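Local coordinates for protein trimethylamine-N-oxide reductase (Haemophilus influenzae, PDB 7L5I) that probably reduces S- or N-oxides such as trimethylamine N-oxide at a molybdenum centre held by two molybdopterin guanine dinucleotide cofactors, at residues R430-L435 against V475-K480; L436-K441 against Y451-A456. All coordinates share one frame; numbering follows the deposited sequence.

Contact 1 of 2, residues R430-L435 against V475-K480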
loop_
_atom_site.group_PDB
_atom_site.type_symbol
_atom_site.label_atom_id
_atom_site.label_comp_id
_atom_site.label_asym_id
_atom_site.label_seq_id
_atom_site.Cartn_x
_atom_site.Cartn_y
_atom_site.Cartn_z
ATOM N N ARG A 430 11.946 3.803 -8.435
ATOM C CA ARG A 430 12.973 4.548 -9.150
ATOM C C ARG A 430 12.389 5.579 -10.135
ATOM O O ARG A 430 13.152 6.190 -10.877
ATOM C CB ARG A 430 13.893 3.581 -9.908
ATOM C CG ARG A 430 14.603 2.533 -9.045
ATOM C CD ARG A 430 15.699 3.112 -8.142
ATOM N NE ARG A 430 15.149 3.768 -6.974
ATOM C CZ ARG A 430 15.557 4.941 -6.499
ATOM N NH1 ARG A 430 16.540 5.615 -7.087
ATOM N NH2 ARG A 430 14.966 5.461 -5.442
ATOM N N ILE A 431 11.073 5.822 -10.124
ATOM C CA ILE A 431 10.436 6.651 -11.157
ATOM C C ILE A 431 11.095 8.038 -11.284
ATOM O O ILE A 431 11.345 8.521 -12.401
ATOM C CB ILE A 431 8.928 6.760 -10.862
ATOM C CG1 ILE A 431 8.232 7.637 -11.881
ATOM C CG2 ILE A 431 8.680 7.321 -9.469
ATOM C CD1 ILE A 431 8.366 7.127 -13.284
ATOM N N ALA A 432 11.333 8.725 -10.176
ATOM C CA ALA A 432 11.958 10.050 -10.262
ATOM C C ALA A 432 13.349 9.959 -10.878
ATOM O O ALA A 432 13.710 10.733 -11.769
ATOM C CB ALA A 432 12.021 10.694 -8.877
ATOM N N ASP A 433 14.146 9.016 -10.391
ATOM C CA ASP A 433 15.475 8.748 -10.927
ATOM C C ASP A 433 15.427 8.477 -12.420
ATOM O O ASP A 433 16.290 8.957 -13.167
ATOM C CB ASP A 433 16.038 7.547 -10.148
ATOM C CG ASP A 433 17.546 7.497 -10.081
ATOM O OD1 ASP A 433 18.233 8.526 -10.289
ATOM O OD2 ASP A 433 18.030 6.389 -9.755
ATOM N N VAL A 434 14.431 7.707 -12.877
ATOM C CA VAL A 434 14.310 7.375 -14.297
ATOM C C VAL A 434 13.982 8.619 -15.109
ATOM O O VAL A 434 14.571 8.876 -16.171
ATOM C CB VAL A 434 13.222 6.295 -14.504
ATOM C CG1 VAL A 434 12.844 6.162 -15.969
ATOM C CG2 VAL A 434 13.671 4.952 -13.961
ATOM N N LEU A 435 12.988 9.382 -14.663
ATOM C CA LEU A 435 12.586 10.541 -15.446
ATOM C C LEU A 435 13.729 11.536 -15.577
ATOM O O LEU A 435 13.862 12.193 -16.618
ATOM C CB LEU A 435 11.374 11.219 -14.804
ATOM C CG LEU A 435 10.065 10.423 -14.821
ATOM C CD1 LEU A 435 8.969 11.277 -14.160
ATOM C CD2 LEU A 435 9.650 10.012 -16.235
ATOM N N VAL A 475 9.132 16.868 -8.181
ATOM C CA VAL A 475 8.753 18.053 -8.949
ATOM C C VAL A 475 9.726 18.276 -10.101
ATOM O O VAL A 475 9.323 18.559 -11.231
ATOM C CB VAL A 475 8.682 19.290 -8.035
ATOM C CG1 VAL A 475 8.580 20.558 -8.884
ATOM C CG2 VAL A 475 7.504 19.190 -7.090
ATOM N N LYS A 476 11.031 18.176 -9.827
ATOM C CA LYS A 476 12.028 18.335 -10.875
ATOM C C LYS A 476 11.914 17.240 -11.922
ATOM O O LYS A 476 12.043 17.500 -13.127
ATOM C CB LYS A 476 13.426 18.343 -10.253
ATOM C CG LYS A 476 13.633 19.502 -9.303
ATOM C CD LYS A 476 13.129 20.810 -9.905
ATOM C CE LYS A 476 13.559 22.031 -9.101
ATOM N NZ LYS A 476 12.380 22.752 -8.547
ATOM N N ALA A 477 11.681 16.001 -11.480
ATOM C CA ALA A 477 11.552 14.887 -12.402
ATOM C C ALA A 477 10.409 15.103 -13.383
ATOM O O ALA A 477 10.521 14.769 -14.566
ATOM C CB ALA A 477 11.321 13.595 -11.607
ATOM N N PHE A 478 9.305 15.645 -12.908
ATOM C CA PHE A 478 8.151 15.857 -13.768
ATOM C C PHE A 478 8.301 17.048 -14.687
ATOM O O PHE A 478 7.405 17.288 -15.504
ATOM C CB PHE A 478 6.889 15.997 -12.913
ATOM C CG PHE A 478 6.146 14.716 -12.785
ATOM C CD1 PHE A 478 6.706 13.650 -12.097
ATOM C CD2 PHE A 478 4.914 14.549 -13.384
ATOM C CE1 PHE A 478 6.044 12.430 -11.993
ATOM C CE2 PHE A 478 4.237 13.318 -13.286
ATOM C CZ PHE A 478 4.807 12.263 -12.604
ATOM N N GLN A 479 9.397 17.791 -14.585
ATOM C CA GLN A 479 9.728 18.785 -15.608
ATOM C C GLN A 479 10.396 18.180 -16.831
ATOM O O GLN A 479 10.558 18.875 -17.831
ATOM C CB GLN A 479 10.643 19.856 -15.026
ATOM C CG GLN A 479 9.960 20.610 -13.911
ATOM C CD GLN A 479 10.864 21.576 -13.182
ATOM O OE1 GLN A 479 12.089 21.572 -13.352
ATOM N NE2 GLN A 479 10.260 22.409 -12.355
ATOM N N LYS A 480 10.767 16.915 -16.796
ATOM C CA LYS A 480 11.546 16.347 -17.883
ATOM C C LYS A 480 10.684 15.901 -19.064
ATOM O O LYS A 480 11.091 16.090 -20.222
ATOM C CB LYS A 480 12.386 15.172 -17.375
ATOM C CG LYS A 480 13.538 15.586 -16.464
ATOM C CD LYS A 480 14.435 16.606 -17.156
ATOM C CE LYS A 480 15.797 16.737 -16.494
ATOM N NZ LYS A 480 16.616 17.769 -17.207
#

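Contact 2 of 2, residues L436-K441 against Y451-A456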
loop_
_atom_site.group_PDB
_atom_site.type_symbol
_atom_site.label_atom_id
_atom_site.label_comp_id
_atom_site.label_asym_id
_atom_site.label_seq_id
_atom_site.Cartn_x
_atom_site.Cartn_y
_atom_site.Cartn_z
ATOM N N LEU A 436 14.563 11.652 -14.539
ATOM C CA LEU A 436 15.656 12.609 -14.546
ATOM C C LEU A 436 16.887 12.101 -15.287
ATOM O O LEU A 436 17.639 12.916 -15.840
ATOM C CB LEU A 436 16.075 12.941 -13.109
ATOM C CG LEU A 436 15.115 13.772 -12.281
ATOM C CD1 LEU A 436 15.385 13.678 -10.817
ATOM C CD2 LEU A 436 15.184 15.235 -12.756
ATOM N N HIS A 437 17.138 10.787 -15.279
ATOM C CA HIS A 437 18.451 10.231 -15.633
ATOM C C HIS A 437 18.365 9.075 -16.617
ATOM O O HIS A 437 18.722 7.931 -16.304
ATOM C CB HIS A 437 19.171 9.778 -14.360
ATOM C CG HIS A 437 19.195 10.826 -13.290
ATOM N ND1 HIS A 437 18.812 10.576 -11.990
ATOM C CD2 HIS A 437 19.517 12.143 -13.338
ATOM C CE1 HIS A 437 18.926 11.681 -11.277
ATOM N NE2 HIS A 437 19.359 12.647 -12.072
ATOM N N PRO A 438 17.938 9.340 -17.840
ATOM C CA PRO A 438 17.905 8.257 -18.829
ATOM C C PRO A 438 19.289 7.658 -19.051
ATOM O O PRO A 438 20.296 8.363 -19.055
ATOM C CB PRO A 438 17.380 8.937 -20.102
ATOM C CG PRO A 438 17.443 10.369 -19.858
ATOM C CD PRO A 438 17.401 10.599 -18.375
ATOM N N GLY A 439 19.323 6.338 -19.228
ATOM C CA GLY A 439 20.558 5.613 -19.467
ATOM C C GLY A 439 21.293 5.153 -18.223
ATOM O O GLY A 439 22.205 4.319 -18.327
ATOM N N LYS A 440 20.941 5.683 -17.056
ATOM C CA LYS A 440 21.566 5.261 -15.815
ATOM C C LYS A 440 21.329 3.780 -15.602
ATOM O O LYS A 440 20.269 3.252 -15.950
ATOM C CB LYS A 440 21.003 6.073 -14.655
ATOM C CG LYS A 440 21.622 5.813 -13.307
ATOM C CD LYS A 440 21.187 6.915 -12.351
ATOM C CE LYS A 440 21.332 6.565 -10.898
ATOM N NZ LYS A 440 21.131 7.849 -10.128
ATOM N N LYS A 441 22.321 3.101 -15.038
ATOM C CA LYS A 441 22.200 1.675 -14.755
ATOM C C LYS A 441 22.180 1.448 -13.254
ATOM O O LYS A 441 22.881 2.134 -12.506
ATOM C CB LYS A 441 23.348 0.884 -15.376
ATOM C CG LYS A 441 23.578 1.220 -16.834
ATOM C CD LYS A 441 24.292 0.095 -17.572
ATOM C CE LYS A 441 24.748 0.536 -18.966
ATOM N NZ LYS A 441 23.945 -0.075 -20.072
ATOM N N TYR A 451 17.922 2.456 -17.353
ATOM C CA TYR A 451 16.751 3.314 -17.375
ATOM C C TYR A 451 16.385 3.729 -18.798
ATOM O O TYR A 451 17.255 4.139 -19.580
ATOM C CB TYR A 451 16.994 4.568 -16.553
ATOM C CG TYR A 451 17.090 4.386 -15.057
ATOM C CD1 TYR A 451 16.848 3.162 -14.450
ATOM C CD2 TYR A 451 17.384 5.470 -14.251
ATOM C CE1 TYR A 451 16.910 3.037 -13.060
ATOM C CE2 TYR A 451 17.450 5.355 -12.893
ATOM C CZ TYR A 451 17.217 4.132 -12.293
ATOM O OH TYR A 451 17.288 4.063 -10.918
ATOM N N PRO A 452 15.108 3.722 -19.145
ATOM C CA PRO A 452 14.680 4.212 -20.459
ATOM C C PRO A 452 14.628 5.738 -20.490
ATOM O O PRO A 452 14.813 6.415 -19.485
ATOM C CB PRO A 452 13.283 3.598 -20.603
ATOM C CG PRO A 452 12.777 3.545 -19.204
ATOM C CD PRO A 452 13.968 3.305 -18.302
ATOM N N ASP A 453 14.342 6.278 -21.686
ATOM C CA ASP A 453 14.321 7.721 -21.931
ATOM C C ASP A 453 12.874 8.161 -22.167
ATOM O O ASP A 453 12.352 8.028 -23.273
ATOM C CB ASP A 453 15.214 8.049 -23.132
ATOM C CG ASP A 453 15.380 9.537 -23.368
ATOM O OD1 ASP A 453 14.889 10.355 -22.558
ATOM O OD2 ASP A 453 16.008 9.893 -24.390
ATOM N N ILE A 454 12.234 8.714 -21.127
ATOM C CA ILE A 454 10.780 8.887 -21.102
ATOM C C ILE A 454 10.445 10.296 -21.555
ATOM O O ILE A 454 10.936 11.272 -20.978
ATOM C CB ILE A 454 10.195 8.617 -19.692
ATOM C CG1 ILE A 454 10.459 7.182 -19.228
ATOM C CG2 ILE A 454 8.695 8.963 -19.669
ATOM C CD1 ILE A 454 9.931 6.102 -20.142
ATOM N N LYS A 455 9.564 10.402 -22.554
ATOM C CA LYS A 455 9.082 11.670 -23.093
ATOM C C LYS A 455 7.634 11.978 -22.748
ATOM O O LYS A 455 7.219 13.136 -22.868
ATOM C CB LYS A 455 9.194 11.672 -24.624
ATOM C CG LYS A 455 10.577 11.312 -25.132
ATOM C CD LYS A 455 11.599 12.309 -24.671
ATOM C CE LYS A 455 12.993 11.893 -25.119
ATOM N NZ LYS A 455 13.993 12.849 -24.581
ATOM N N ALA A 456 6.849 10.973 -22.389
ATOM C CA ALA A 456 5.450 11.176 -22.058
ATOM C C ALA A 456 5.111 10.340 -20.833
ATOM O O ALA A 456 5.564 9.202 -20.708
ATOM C CB ALA A 456 4.560 10.773 -23.227
#

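Contact 1 of 2, residues R430-L435 against V475-K480
L435 lies over the last turn of helix 471-477 and overlaps A477 and F478. Its CB sits 4.0 Å from A477 CB. With chi1 at -67°, CG turns back from the carbonyl carbon and CD1 reaches F478. There L435 CD1 meets F478 CE1 at 3.8 Å and approaches the ring obliquely. One turn earlier, A432 CB touches A477 CB, also at 4.0 Å. The small A477 side chain therefore packs against two successive turns of helix 431-436, and the A432 and A477 CA atoms come within 5.3 Å.

This is helix-to-helix packing beside the mixed sheet that contains strand 456-460. L435 also touches V457 and F478 touches W459, both on that strand. F465 stacks edge-to-face with F478, whose side chain lies about 11 Å from a bound MGD cofactor.

No hydrogen bond joins the two segments. A477 to K480 form a type I beta turn, with K480 N bonded to A477 O at 3.1 Å. K480 CB and CG both sit 3.4 Å from L435 O. The K480 chain then bends at chi2 (-55°) and carries its amine away from helix 431-436.

Contact 2 of 2, residues L436-K441 against Y451-A456
K440 and Y451 lie side by side and point the same way. K440 CB rests 3.7 Å from Y451 CD2, and K440 CD continues along the same side of the ring near CE2. With chi1 at -176° and the later torsions extended, the K440 chain runs alongside the ring. H437 O comes to the ring edge, near its plane, 3.5 Å from Y451 CD2.

P438 and D453 meet at an oblique angle. P438 CG is 3.7 Å from D453 OD1, and P438 CB lies as close to P452 O. The D453 carboxylate also has a salt bridge to K455 NZ whose hydrogen bond is weak.

Two backbone bonds fix the pairing at Y451. Its N-H points almost straight at K440 O (2.8 Å, 174°). Its O accepts from G439 N at 3.0 Å, with the donor 37° out of the carbonyl plane. H437 to K440 form a type II beta turn with G439, of positive phi, third; G439 and K440 lie opposite Y451 as a G1 beta bulge. The contact thus joins the turn after helix 431-436 to the end of the hairpin of strands 441-444 and 447-450.

On helix 431-436, D433 OD1 meets K440 NZ in a salt bridge and H437 ND1 in a hydrogen bond; OD2 bonds Y451 OH and salt-bridges R430. Two positive charges beside this carboxylate probably favour its ionised form.

From the N terminus, the chain enters helix 431-436, almost all of which lies in contact 1. It then passes through the turn at 436-441, runs out and back along strands 441-444 and 447-450, and returns at 451-456, where contact 2 closes this short loop. Strand 456-460 and helices 464-467 and 471-477 follow before 475-480 closes the longer loop of contact 1. Contact 2 therefore nests within contact 1, and the two do not cross. Their centres are 9 Å apart. V434 packs on Y451 between them. Together they tie helix 431-436 to the hairpin on one hand and to helix 471-477 on the other.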